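Local coordinates for 3-oxoadipate enol-lactonase (Burkholderia xenovorans, PDB 2XUA), which probably hydrolyses 3-oxoadipate enol-lactone in catechol metabolism, using an alpha/beta hydrolase fold topped by a divergent cap domain, at residues G214-A219 with E239-H244; W158-Y163 with N247-D252. All coordinates share one frame; numbering follows the deposited sequence.

How the contacts relate
Contact 1 (G214-A219 with E239-H244) sits where the last two parallel strands of the central sheet, 209-214 and 236-240, give way to the loops that carry D217 and H244 of a probable catalytic triad. Contact 2 (W158-Y163 with N247-D252) ties the start of helix 161-166 to the end of helix 246-249, which follows soon after H244. Both are largely buried, though contact 1 reaches the surface at H216 and D241, and their centres lie about 9 Å apart; they touch at several places, among them the H244 and W158 rings, and each reaches laevulinic acid. Contact 1 relies on backbone bonds and two histidine-carboxylate pairs, whereas contact 2 depends on one glutamate gripping the N-cap of helix 161-166 among aromatic side chains.

Contact 1 (G214-A219 with E239-H244). With SHF (laevulinic acid), chain C.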
loop_
_atom_site.group_PDB
_atom_site.type_symbol
_atom_site.label_atom_id
_atom_site.label_comp_id
_atom_site.label_asym_id
_atom_site.label_seq_id
_atom_site.Cartn_x
_atom_site.Cartn_y
_atom_site.Cartn_z
ATOM N N GLY B 214 22.984 5.477 -3.007
ATOM C CA GLY B 214 22.609 6.594 -2.123
ATOM C C GLY B 214 23.845 6.953 -1.285
ATOM O O GLY B 214 24.517 6.079 -0.708
ATOM N N THR B 215 24.183 8.214 -1.209
ATOM C CA THR B 215 25.447 8.499 -0.497
ATOM C C THR B 215 25.380 8.105 0.973
ATOM O O THR B 215 26.394 7.753 1.544
ATOM C CB THR B 215 26.017 9.964 -0.706
ATOM O OG1 THR B 215 26.306 10.629 0.554
ATOM C CG2 THR B 215 25.200 10.764 -1.570
ATOM N N HIS B 216 24.162 8.082 1.543
ATOM C CA HIS B 216 23.971 7.708 2.939
ATOM C C HIS B 216 23.555 6.274 3.172
ATOM O O HIS B 216 23.289 5.890 4.304
ATOM C CB HIS B 216 23.005 8.722 3.647
ATOM C CG HIS B 216 23.292 10.144 3.290
ATOM N ND1 HIS B 216 24.450 10.801 3.690
ATOM C CD2 HIS B 216 22.604 11.024 2.519
ATOM C CE1 HIS B 216 24.451 12.021 3.178
ATOM N NE2 HIS B 216 23.339 12.188 2.480
ATOM N N ASP B 217 23.506 5.459 2.118
ATOM C CA ASP B 217 23.117 4.054 2.223
ATOM C C ASP B 217 24.268 3.239 2.879
ATOM O O ASP B 217 25.387 3.238 2.389
ATOM C CB ASP B 217 22.815 3.588 0.777
ATOM C CG ASP B 217 22.171 2.276 0.695
ATOM O OD1 ASP B 217 22.201 1.468 1.665
ATOM O OD2 ASP B 217 21.649 2.006 -0.413
ATOM N N LEU B 218 23.975 2.554 3.983
ATOM C CA LEU B 218 24.941 1.724 4.675
ATOM C C LEU B 218 24.646 0.278 4.365
ATOM O O LEU B 218 25.520 -0.585 4.483
ATOM C CB LEU B 218 24.884 1.966 6.198
ATOM C CG LEU B 218 25.428 3.320 6.644
ATOM C CD1 LEU B 218 25.222 3.501 8.154
ATOM C CD2 LEU B 218 26.947 3.439 6.220
ATOM N N ALA B 219 23.428 0.018 3.927
ATOM C CA ALA B 219 23.030 -1.325 3.631
ATOM C C ALA B 219 23.640 -1.780 2.294
ATOM O O ALA B 219 24.011 -2.939 2.132
ATOM C CB ALA B 219 21.539 -1.380 3.594
ATOM N N GLU B 239 24.860 8.849 -8.188
ATOM C CA GLU B 239 24.755 8.803 -6.762
ATOM C C GLU B 239 23.768 9.885 -6.349
ATOM O O GLU B 239 23.867 11.019 -6.780
ATOM C CB GLU B 239 26.147 8.987 -6.097
ATOM C CG GLU B 239 26.103 8.909 -4.605
ATOM C CD GLU B 239 27.504 8.933 -3.986
ATOM O OE1 GLU B 239 28.391 8.265 -4.522
ATOM O OE2 GLU B 239 27.700 9.633 -2.986
ATOM N N LEU B 240 22.777 9.498 -5.561
ATOM C CA LEU B 240 21.762 10.404 -5.124
ATOM C C LEU B 240 21.920 10.714 -3.651
ATOM O O LEU B 240 22.370 9.864 -2.897
ATOM C CB LEU B 240 20.387 9.755 -5.342
ATOM C CG LEU B 240 20.005 9.388 -6.767
ATOM C CD1 LEU B 240 18.625 8.647 -6.680
ATOM C CD2 LEU B 240 19.896 10.657 -7.651
ATOM N N ASP B 241 21.552 11.928 -3.268
ATOM C CA ASP B 241 21.562 12.352 -1.863
ATOM C C ASP B 241 20.455 11.701 -1.026
ATOM O O ASP B 241 19.513 12.364 -0.579
ATOM C CB ASP B 241 21.474 13.875 -1.753
ATOM C CG ASP B 241 21.777 14.392 -0.315
ATOM O OD1 ASP B 241 22.126 13.620 0.602
ATOM O OD2 ASP B 241 21.668 15.590 -0.133
ATOM N N ALA B 242 20.623 10.404 -0.790
ATOM C CA ALA B 242 19.610 9.628 -0.126
ATOM C C ALA B 242 20.280 8.467 0.583
ATOM O O ALA B 242 21.483 8.239 0.449
ATOM C CB ALA B 242 18.555 9.138 -1.158
ATOM N N SER B 243 19.514 7.769 1.387
ATOM C CA SER B 243 19.950 6.524 2.003
ATOM C C SER B 243 19.462 5.386 1.087
ATOM O O SER B 243 19.502 5.510 -0.149
ATOM C CB SER B 243 19.387 6.440 3.426
ATOM O OG SER B 243 19.802 5.227 4.049
ATOM N N HIS B 244 18.929 4.329 1.678
ATOM C CA HIS B 244 18.821 3.063 1.004
ATOM C C HIS B 244 17.580 2.990 0.056
ATOM O O HIS B 244 17.654 2.375 -1.002
ATOM C CB HIS B 244 18.818 1.966 2.052
ATOM C CG HIS B 244 18.821 0.580 1.495
ATOM N ND1 HIS B 244 19.750 0.152 0.559
ATOM C CD2 HIS B 244 18.031 -0.492 1.770
ATOM C CE1 HIS B 244 19.533 -1.129 0.296
ATOM N NE2 HIS B 244 18.498 -1.545 1.016
HETATM C C4 SHF C . 15.726 -5.049 4.470
HETATM C C5 SHF C . 15.356 -4.423 3.119
HETATM C C3 SHF C . 17.196 -5.098 4.917
HETATM C C2 SHF C . 18.197 -4.078 4.315
HETATM C C1 SHF C . 19.449 -3.837 5.261
HETATM O O4 SHF C . 14.829 -5.475 5.221
HETATM O O1 SHF C . 19.350 -2.824 5.978
HETATM O OH1 SHF C . 20.495 -4.568 5.207
#
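G214 pairs with L240 in parallel register, CA to CA 4.9 Å, at the end of the sheet. Just beyond, T215 N donates to L240 O, which also accepts from A242 N. G214 to D217 then folds into a type I turn, while D241 centres an inverse gamma turn across from it, and H216 N reaches A242 O at 2.9 Å. Further along, two histidine-carboxylate bonds run in opposite senses. At the outer end, H216 NE2 meets D241 OD1 at 2.7 Å, nearly along the C-O axis of the carboxylate and close to the imidazole plane. Deeper in, H244 ND1 points almost straight at D217 OD2 (2.8 Å, N-H...O 169°), with the oxygen in the ring plane but approached on its syn side from 28° out of the carboxylate plane. D217 CG lies anti to the backbone N (chi1 -169°), on the H244 side; the other carboxylate oxygen, OD1, accepts from A220 N and, weakly, from A219 N. A219 CB sits over the centre of the H244 ring, 3.8 Å from its centroid, and is also 3.5 Å from O1 of laevulinic acid. With S100, D217 and H244 fit the Ser-His-Asp triad of alpha/beta hydrolases: the aspartate probably fixes the ring's rotation and leaves NE2 for S100, consistent with a charge relay.

Contact 2 (W158-Y163 with N247-D252); sequences WFTADY and NIERAD. With SHF (laevulinic acid), chain C.
The N-terminus of helix 161-166 is joined to the end of helix 246-249 by E249, whose carboxylate reaches T160, the N-cap residue. The two oxygens divide the work. E249 OE1 accepts from T160 N through its syn lone pair at 3.0 Å, and E249 OE2 accepts the T160 OG1 hydroxyl at 2.5 Å, also on the syn side but 20° out of the carboxylate plane. T160 OG1 stands between its own backbone N and carbonyl carbon (chi1 61°), where it can face E249 and still accept a weak capping bond from Y163 N. A water gives a further bond to E249 OE1 at 2.6 Å and links it to W158 O, so OE1 is gripped by two donors. Together these bonds fasten the loop leading from W158, in the ligand pocket, to the segment just beyond H244 of the probable catalytic triad; the edge of the W158 ring meets the ligand, W158 CZ2 lying 3.2 Å from C5 of laevulinic acid.

Aromatic rings flank the glutamate stem. Y163 presents a ring face to it, with E249 CA 4.2 Å from the ring centroid in a CH-pi contact, the tyrosine and glutamate side chains running antiparallel. F159 turns its edge to E249 OE1, while its CE1 touches I248 CG2 at 3.7 Å. That same methyl meets the phenol end of Y163, at OH and CZ, the two side chains roughly perpendicular. Helix 168-179 adds L171 against F159 and I174 against I248, and V169 of the second subunit also packs on I248.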
loop_
_atom_site.group_PDB
_atom_site.type_symbol
_atom_site.label_atom_id
_atom_site.label_comp_id
_atom_site.label_asym_id
_atom_site.label_seq_id
_atom_site.Cartn_x
_atom_site.Cartn_y
_atom_site.Cartn_z
ATOM N N TRP B 158 16.869 2.903 6.066
ATOM C CA TRP B 158 16.262 3.101 4.738
ATOM C C TRP B 158 16.114 4.563 4.396
ATOM O O TRP B 158 16.081 4.913 3.227
ATOM C CB TRP B 158 14.864 2.474 4.731
ATOM C CG TRP B 158 14.882 0.975 4.631
ATOM C CD1 TRP B 158 15.962 0.112 4.734
ATOM C CD2 TRP B 158 13.729 0.156 4.403
ATOM N NE1 TRP B 158 15.519 -1.206 4.615
ATOM C CE2 TRP B 158 14.153 -1.187 4.398
ATOM C CE3 TRP B 158 12.366 0.448 4.229
ATOM C CZ2 TRP B 158 13.269 -2.234 4.222
ATOM C CZ3 TRP B 158 11.489 -0.587 4.023
ATOM C CH2 TRP B 158 11.942 -1.927 4.040
ATOM N N PHE B 159 16.005 5.433 5.405
ATOM C CA PHE B 159 15.844 6.870 5.125
ATOM C C PHE B 159 16.754 7.648 6.011
ATOM O O PHE B 159 17.049 7.155 7.110
ATOM C CB PHE B 159 14.385 7.282 5.441
ATOM C CG PHE B 159 13.368 6.548 4.600
ATOM C CD1 PHE B 159 13.205 6.849 3.264
ATOM C CD2 PHE B 159 12.620 5.524 5.145
ATOM C CE1 PHE B 159 12.260 6.173 2.455
ATOM C CE2 PHE B 159 11.680 4.844 4.353
ATOM C CZ PHE B 159 11.489 5.208 2.981
ATOM N N THR B 160 17.187 8.845 5.589
ATOM C CA THR B 160 17.936 9.712 6.525
ATOM C C THR B 160 16.983 10.116 7.656
ATOM O O THR B 160 15.742 10.031 7.497
ATOM C CB THR B 160 18.507 10.960 5.823
ATOM O OG1 THR B 160 17.414 11.730 5.284
ATOM C CG2 THR B 160 19.446 10.514 4.681
ATOM N N ALA B 161 17.550 10.422 8.821
ATOM C CA ALA B 161 16.789 10.929 9.976
ATOM C C ALA B 161 15.880 12.087 9.579
ATOM O O ALA B 161 14.731 12.198 10.046
ATOM C CB ALA B 161 17.749 11.401 11.116
ATOM N N ASP B 162 16.390 12.966 8.745
ATOM C CA ASP B 162 15.631 14.163 8.438
ATOM C C ASP B 162 14.397 13.793 7.600
ATOM O O ASP B 162 13.324 14.338 7.805
ATOM C CB ASP B 162 16.491 15.098 7.611
ATOM C CG ASP B 162 15.729 16.350 7.136
ATOM O OD1 ASP B 162 15.085 17.059 7.962
ATOM O OD2 ASP B 162 15.789 16.623 5.926
ATOM N N TYR B 163 14.565 12.914 6.619
ATOM C CA TYR B 163 13.408 12.527 5.790
ATOM C C TYR B 163 12.387 11.885 6.683
ATOM O O TYR B 163 11.190 12.096 6.501
ATOM C CB TYR B 163 13.825 11.544 4.694
ATOM C CG TYR B 163 12.651 11.135 3.816
ATOM C CD1 TYR B 163 12.324 11.871 2.719
ATOM C CD2 TYR B 163 11.882 10.026 4.118
ATOM C CE1 TYR B 163 11.213 11.546 1.934
ATOM C CE2 TYR B 163 10.768 9.704 3.365
ATOM C CZ TYR B 163 10.461 10.474 2.257
ATOM O OH TYR B 163 9.390 10.180 1.481
ATOM N N ASN B 247 14.540 5.738 -4.217
ATOM C CA ASN B 247 13.430 6.068 -5.156
ATOM C C ASN B 247 12.248 6.746 -4.425
ATOM O O ASN B 247 11.352 7.329 -5.061
ATOM C CB ASN B 247 12.913 4.790 -5.829
ATOM C CG ASN B 247 12.142 3.937 -4.875
ATOM O OD1 ASN B 247 12.703 3.486 -3.873
ATOM N ND2 ASN B 247 10.825 3.751 -5.136
ATOM N N ILE B 248 12.206 6.606 -3.108
ATOM C CA ILE B 248 11.291 7.371 -2.267
ATOM C C ILE B 248 11.849 8.679 -1.745
ATOM O O ILE B 248 11.280 9.744 -1.982
ATOM C CB ILE B 248 10.755 6.524 -1.135
ATOM C CG1 ILE B 248 9.787 5.533 -1.749
ATOM C CG2 ILE B 248 9.905 7.391 -0.140
ATOM C CD1 ILE B 248 9.294 4.521 -0.766
ATOM N N GLU B 249 12.969 8.609 -1.033
ATOM C CA GLU B 249 13.568 9.822 -0.506
ATOM C C GLU B 249 13.942 10.864 -1.584
ATOM O O GLU B 249 13.785 12.045 -1.361
ATOM C CB GLU B 249 14.748 9.479 0.457
ATOM C CG GLU B 249 15.393 10.769 1.029
ATOM C CD GLU B 249 16.158 10.484 2.344
ATOM O OE1 GLU B 249 16.091 9.303 2.825
ATOM O OE2 GLU B 249 16.805 11.435 2.866
ATOM N N ARG B 250 14.473 10.453 -2.737
ATOM C CA ARG B 250 14.762 11.378 -3.788
ATOM C C ARG B 250 14.007 10.907 -4.997
ATOM O O ARG B 250 14.614 10.681 -6.071
ATOM C CB ARG B 250 16.219 11.287 -4.211
ATOM C CG ARG B 250 17.249 11.841 -3.319
ATOM C CD ARG B 250 16.827 12.964 -2.558
ATOM N NE ARG B 250 17.390 14.162 -3.091
ATOM C CZ ARG B 250 17.837 15.179 -2.357
ATOM N NH1 ARG B 250 17.785 15.158 -1.033
ATOM N NH2 ARG B 250 18.337 16.246 -2.979
ATOM N N ALA B 251 12.694 10.776 -4.858
ATOM C CA ALA B 251 11.825 10.265 -5.948
ATOM C C ALA B 251 12.007 10.970 -7.262
ATOM O O ALA B 251 12.229 10.353 -8.291
ATOM C CB ALA B 251 10.373 10.310 -5.502
ATOM N N ASP B 252 11.933 12.304 -7.241
ATOM C CA ASP B 252 11.986 13.016 -8.487
ATOM C C ASP B 252 13.272 12.813 -9.277
ATOM O O ASP B 252 13.208 12.575 -10.495
ATOM C CB ASP B 252 11.618 14.500 -8.292
ATOM C CG ASP B 252 11.342 15.178 -9.634
ATOM O OD1 ASP B 252 12.315 15.655 -10.233
ATOM O OD2 ASP B 252 10.190 15.150 -10.118
HETATM C C4 SHF C . 15.726 -5.049 4.470
HETATM C C5 SHF C . 15.356 -4.423 3.119
HETATM C C3 SHF C . 17.196 -5.098 4.917
HETATM C C2 SHF C . 18.197 -4.078 4.315
HETATM C C1 SHF C . 19.449 -3.837 5.261
HETATM O O4 SHF C . 14.829 -5.475 5.221
HETATM O O1 SHF C . 19.350 -2.824 5.978
HETATM O OH1 SHF C . 20.495 -4.568 5.207
HETATM O O HOH W 1 16.770 7.111 1.581
#